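PDB 3ZTH: STU0660 from Streptococcus thermophilus, which probably binds DNA as a large Csn2-type, magnesium-binding protein of CRISPR-mediated bacterial immunity. Local coordinates for residues H263-D266 with V267-Y271; S309-L312 with V313-V316. All blocks are in the same frame, centred on the assembly; numbering follows the deposited sequence.

Contact 1: H263-D266 with V267-Y271; sequences HLYD and VEFMY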
loop_
_atom_site.group_PDB
_atom_site.type_symbol
_atom_site.label_atom_id
_atom_site.label_comp_id
_atom_site.label_asym_id
_atom_site.label_seq_id
_atom_site.Cartn_x
_atom_site.Cartn_y
_atom_site.Cartn_z
ATOM N N HIS A 263 -7.542 44.538 -20.870
ATOM C CA HIS A 263 -6.647 44.918 -19.790
ATOM C C HIS A 263 -6.573 46.438 -19.853
ATOM O O HIS A 263 -6.799 47.023 -20.914
ATOM C CB HIS A 263 -5.267 44.266 -19.937
ATOM C CG HIS A 263 -4.555 44.600 -21.207
ATOM N ND1 HIS A 263 -4.113 45.871 -21.502
ATOM C CD2 HIS A 263 -4.154 43.815 -22.235
ATOM C CE1 HIS A 263 -3.466 45.854 -22.655
ATOM N NE2 HIS A 263 -3.476 44.618 -23.120
ATOM N N LEU A 264 -6.318 47.085 -18.718
ATOM C CA LEU A 264 -6.241 48.543 -18.692
ATOM C C LEU A 264 -5.046 49.044 -19.491
ATOM O O LEU A 264 -4.135 48.274 -19.836
ATOM C CB LEU A 264 -6.134 49.065 -17.254
ATOM C CG LEU A 264 -7.343 48.903 -16.321
ATOM C CD1 LEU A 264 -7.022 49.490 -14.958
ATOM C CD2 LEU A 264 -8.555 49.588 -16.922
ATOM N N TYR A 265 -5.072 50.339 -19.790
ATOM C CA TYR A 265 -4.000 51.003 -20.528
ATOM C C TYR A 265 -3.151 51.717 -19.476
ATOM O O TYR A 265 -3.336 51.500 -18.277
ATOM C CB TYR A 265 -4.572 52.058 -21.483
ATOM C CG TYR A 265 -5.557 51.558 -22.520
ATOM C CD1 TYR A 265 -5.162 50.681 -23.539
ATOM C CD2 TYR A 265 -6.874 52.013 -22.518
ATOM C CE1 TYR A 265 -6.056 50.281 -24.536
ATOM C CE2 TYR A 265 -7.780 51.622 -23.507
ATOM C CZ TYR A 265 -7.365 50.762 -24.513
ATOM O OH TYR A 265 -8.264 50.418 -25.504
ATOM N N ASP A 266 -2.223 52.558 -19.919
ATOM C CA ASP A 266 -1.406 53.319 -18.978
ATOM C C ASP A 266 -2.347 54.337 -18.349
ATOM O O ASP A 266 -3.292 54.799 -18.997
ATOM C CB ASP A 266 -0.267 54.046 -19.694
ATOM C CG ASP A 266 0.789 53.097 -20.225
ATOM O OD1 ASP A 266 1.432 52.392 -19.415
ATOM O OD2 ASP A 266 0.976 53.056 -21.461
ATOM N N VAL A 267 -2.089 54.672 -17.089
ATOM C CA VAL A 267 -2.909 55.622 -16.345
ATOM C C VAL A 267 -2.940 57.029 -16.955
ATOM O O VAL A 267 -4.007 57.624 -17.099
ATOM C CB VAL A 267 -2.424 55.722 -14.882
ATOM C CG1 VAL A 267 -3.377 56.578 -14.065
ATOM C CG2 VAL A 267 -2.306 54.323 -14.291
ATOM N N GLU A 268 -1.778 57.566 -17.307
ATOM C CA GLU A 268 -1.742 58.898 -17.899
ATOM C C GLU A 268 -2.524 58.908 -19.215
ATOM O O GLU A 268 -3.238 59.863 -19.530
ATOM C CB GLU A 268 -0.296 59.342 -18.143
ATOM C CG GLU A 268 -0.168 60.780 -18.648
ATOM C CD GLU A 268 -0.911 61.788 -17.770
ATOM O OE1 GLU A 268 -0.956 61.592 -16.530
ATOM O OE2 GLU A 268 -1.440 62.784 -18.317
ATOM N N PHE A 269 -2.391 57.837 -19.983
ATOM C CA PHE A 269 -3.105 57.736 -21.241
ATOM C C PHE A 269 -4.613 57.849 -20.980
ATOM O O PHE A 269 -5.294 58.671 -21.585
ATOM C CB PHE A 269 -2.790 56.394 -21.919
ATOM C CG PHE A 269 -3.587 56.148 -23.174
ATOM C CD1 PHE A 269 -3.165 56.666 -24.397
ATOM C CD2 PHE A 269 -4.782 55.428 -23.122
ATOM C CE1 PHE A 269 -3.926 56.470 -25.554
ATOM C CE2 PHE A 269 -5.552 55.227 -24.272
ATOM C CZ PHE A 269 -5.123 55.749 -25.491
HETATM N N MSE A 270 -5.119 57.031 -20.064
HETATM C CA MSE A 270 -6.542 57.032 -19.742
HETATM C C MSE A 270 -7.026 58.327 -19.111
HETATM O O MSE A 270 -8.157 58.763 -19.349
HETATM C CB MSE A 270 -6.868 55.862 -18.823
HETATM C CG MSE A 270 -6.567 54.517 -19.447
HETATM SE SE MSE A 270 -7.193 53.064 -18.341
HETATM C CE MSE A 270 -5.773 53.053 -17.029
ATOM N N TYR A 271 -6.177 58.947 -18.304
ATOM C CA TYR A 271 -6.562 60.195 -17.670
ATOM C C TYR A 271 -6.883 61.223 -18.746
ATOM O O TYR A 271 -7.940 61.858 -18.719
ATOM C CB TYR A 271 -5.434 60.723 -16.793
ATOM C CG TYR A 271 -5.760 62.030 -16.111
ATOM C CD1 TYR A 271 -6.572 62.063 -14.978
ATOM C CD2 TYR A 271 -5.259 63.233 -16.599
ATOM C CE1 TYR A 271 -6.876 63.261 -14.347
ATOM C CE2 TYR A 271 -5.554 64.441 -15.977
ATOM C CZ TYR A 271 -6.366 64.447 -14.850
ATOM O OH TYR A 271 -6.672 65.642 -14.236
#
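The carbonyl oxygen of Asp266 accepts the first-turn bond of helix 267-277 from the amide of Met270, with Met270 N to Asp266 O at 3.1 Å and an angle of 166° at the hydrogen. Asp266 stands at the N-cap, but its side chain makes no capping bond; OD1 instead makes a long, weak ion pair with Arg252. Two aromatic rings meet one turn apart, where the edge of Phe269 approaches one face of Tyr265. Their centroids lie 5.3 Å apart and the planes stand at 65°, a T-shaped pair. Phe269 reaches back because its CG is anti to the backbone N (chi1 175°), which brings CD2 to 3.8 Å from Tyr265 CB. Met270, present as selenomethionine, has the long, unbranched apolar chain of methionine, which can run along the edge of Tyr265 toward Leu264. Its SE lies 4.0 Å from Leu264 CD2, and a bend at chi3 turns CE back over the loop, 4.0 Å from Leu264 CB. Leu264, buried and branched, in turn packs on strand 254-257 and pairs its backbone with Val254. The stretch thus joins strand 261-263 to helix 267-277, whose Met270 rests on Phe289 and Leu293 of helix 286-296.

Contact 2: S309-L312 with V313-V316; sequences SLSL and VDSV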
loop_
_atom_site.group_PDB
_atom_site.type_symbol
_atom_site.label_atom_id
_atom_site.label_comp_id
_atom_site.label_asym_id
_atom_site.label_seq_id
_atom_site.Cartn_x
_atom_site.Cartn_y
_atom_site.Cartn_z
ATOM N N SER A 309 -24.057 50.656 -6.557
ATOM C CA SER A 309 -24.157 51.906 -5.823
ATOM C C SER A 309 -22.812 52.613 -5.939
ATOM O O SER A 309 -21.780 52.088 -5.503
ATOM C CB SER A 309 -24.493 51.634 -4.351
ATOM O OG SER A 309 -24.764 52.840 -3.657
ATOM N N LEU A 310 -22.829 53.799 -6.538
ATOM C CA LEU A 310 -21.609 54.561 -6.721
ATOM C C LEU A 310 -21.864 56.047 -6.578
ATOM O O LEU A 310 -23.004 56.505 -6.698
ATOM C CB LEU A 310 -21.018 54.300 -8.110
ATOM C CG LEU A 310 -20.611 52.877 -8.483
ATOM C CD1 LEU A 310 -20.182 52.838 -9.951
ATOM C CD2 LEU A 310 -19.489 52.411 -7.571
ATOM N N SER A 311 -20.793 56.792 -6.319
ATOM C CA SER A 311 -20.879 58.237 -6.198
ATOM C C SER A 311 -21.132 58.774 -7.603
ATOM O O SER A 311 -20.884 58.091 -8.598
ATOM C CB SER A 311 -19.571 58.819 -5.658
ATOM O OG SER A 311 -18.529 58.720 -6.619
ATOM N N LEU A 312 -21.629 59.999 -7.674
ATOM C CA LEU A 312 -21.918 60.639 -8.938
ATOM C C LEU A 312 -20.673 60.659 -9.839
ATOM O O LEU A 312 -20.740 60.336 -11.027
ATOM C CB LEU A 312 -22.429 62.058 -8.658
ATOM C CG LEU A 312 -22.907 62.946 -9.812
ATOM C CD1 LEU A 312 -23.859 62.180 -10.744
ATOM C CD2 LEU A 312 -23.585 64.185 -9.214
ATOM N N VAL A 313 -19.533 61.015 -9.256
ATOM C CA VAL A 313 -18.276 61.091 -9.996
ATOM C C VAL A 313 -17.787 59.737 -10.495
ATOM O O VAL A 313 -17.333 59.614 -11.643
ATOM C CB VAL A 313 -17.163 61.746 -9.134
ATOM C CG1 VAL A 313 -15.793 61.489 -9.747
ATOM C CG2 VAL A 313 -17.405 63.245 -9.043
ATOM N N ASP A 314 -17.866 58.722 -9.642
ATOM C CA ASP A 314 -17.417 57.409 -10.056
ATOM C C ASP A 314 -18.315 56.851 -11.156
ATOM O O ASP A 314 -17.844 56.137 -12.048
ATOM C CB ASP A 314 -17.365 56.448 -8.858
ATOM C CG ASP A 314 -16.206 56.759 -7.900
ATOM O OD1 ASP A 314 -15.269 57.493 -8.289
ATOM O OD2 ASP A 314 -16.221 56.258 -6.755
ATOM N N SER A 315 -19.603 57.192 -11.106
ATOM C CA SER A 315 -20.564 56.717 -12.106
ATOM C C SER A 315 -20.211 57.314 -13.458
ATOM O O SER A 315 -20.298 56.647 -14.487
ATOM C CB SER A 315 -21.989 57.129 -11.730
ATOM O OG SER A 315 -22.354 56.622 -10.462
ATOM N N VAL A 316 -19.813 58.578 -13.446
ATOM C CA VAL A 316 -19.432 59.259 -14.672
ATOM C C VAL A 316 -18.183 58.611 -15.266
ATOM O O VAL A 316 -18.172 58.237 -16.440
ATOM C CB VAL A 316 -19.173 60.764 -14.401
ATOM C CG1 VAL A 316 -18.600 61.448 -15.643
ATOM C CG2 VAL A 316 -20.477 61.423 -13.999
#
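Ser311 O receives two hydrogen bonds from Ser315, one from the hydroxyl and one from the amide. The hydroxyl bond is the shorter, Ser315 OG to Ser311 O being 2.8 Å, and its donor stands well above the carbonyl plane. The amide instead arrives nearly along the C=O axis, with Ser315 N to Ser311 O at 3.0 Å, so the two donors reach the oxygen from different directions. Serine suits this place because its short side chain, with OG beside its own backbone N (chi1 -58°), can fold back to the preceding turn and satisfy a buried hydroxyl.

Ser311 is also the N-cap of helix 312-324. Its OG sits between its backbone N and carbonyl carbon (chi1 70°) and accepts from the amide of Asp314, with Asp314 N to Ser311 OG at 3.1 Å and an angle of 162° at the hydrogen. The Asp314 carboxylate lies close by, its CG 3.3 Å from Ser311 OG; OD1 is hydrogen-bonded to Ser292 OG of helix 286-296, and OD2 bonds Ser309 OG of the second subunit. A negative charge in the first turn probably also gains from the helix dipole.

The following backbone bond runs from Val316 N to Leu312 O, and the CG2 methyl of Val316 lies 3.2 Å from that oxygen. Outside the polar core, Leu310 lays its CB 3.6 Å from Ser315 OG, an apolar cover for the hydroxyl, and packs on Ile331 and Thr295. Leu312 and Val316 turn their apolar branches to Leu346 and Phe345 of the second subunit. This capped end of helix 312-324 therefore lies against helix 286-296 on one flank, while the loop before it meets its counterpart across the subunit interface.

How the contacts relate
Contact 1 precedes contact 2 along the chain, and helix 286-296 comes between them. Their centres lie 19 Å apart and their nearest atoms about 10 Å apart, so they do not touch. Each is the start of a helix, that of 267-277 and that of 312-324, and both pack against helix 286-296, which links them in one helical region beside the sheet. Contact 1 attaches this region to strand 261-263, away from the annotated metal sites. At contact 2 the Leu310 side chain is about 12 Å from a bound magnesium ion. The helices thus run from the sheet at contact 1 to the interface with a second subunit at contact 2.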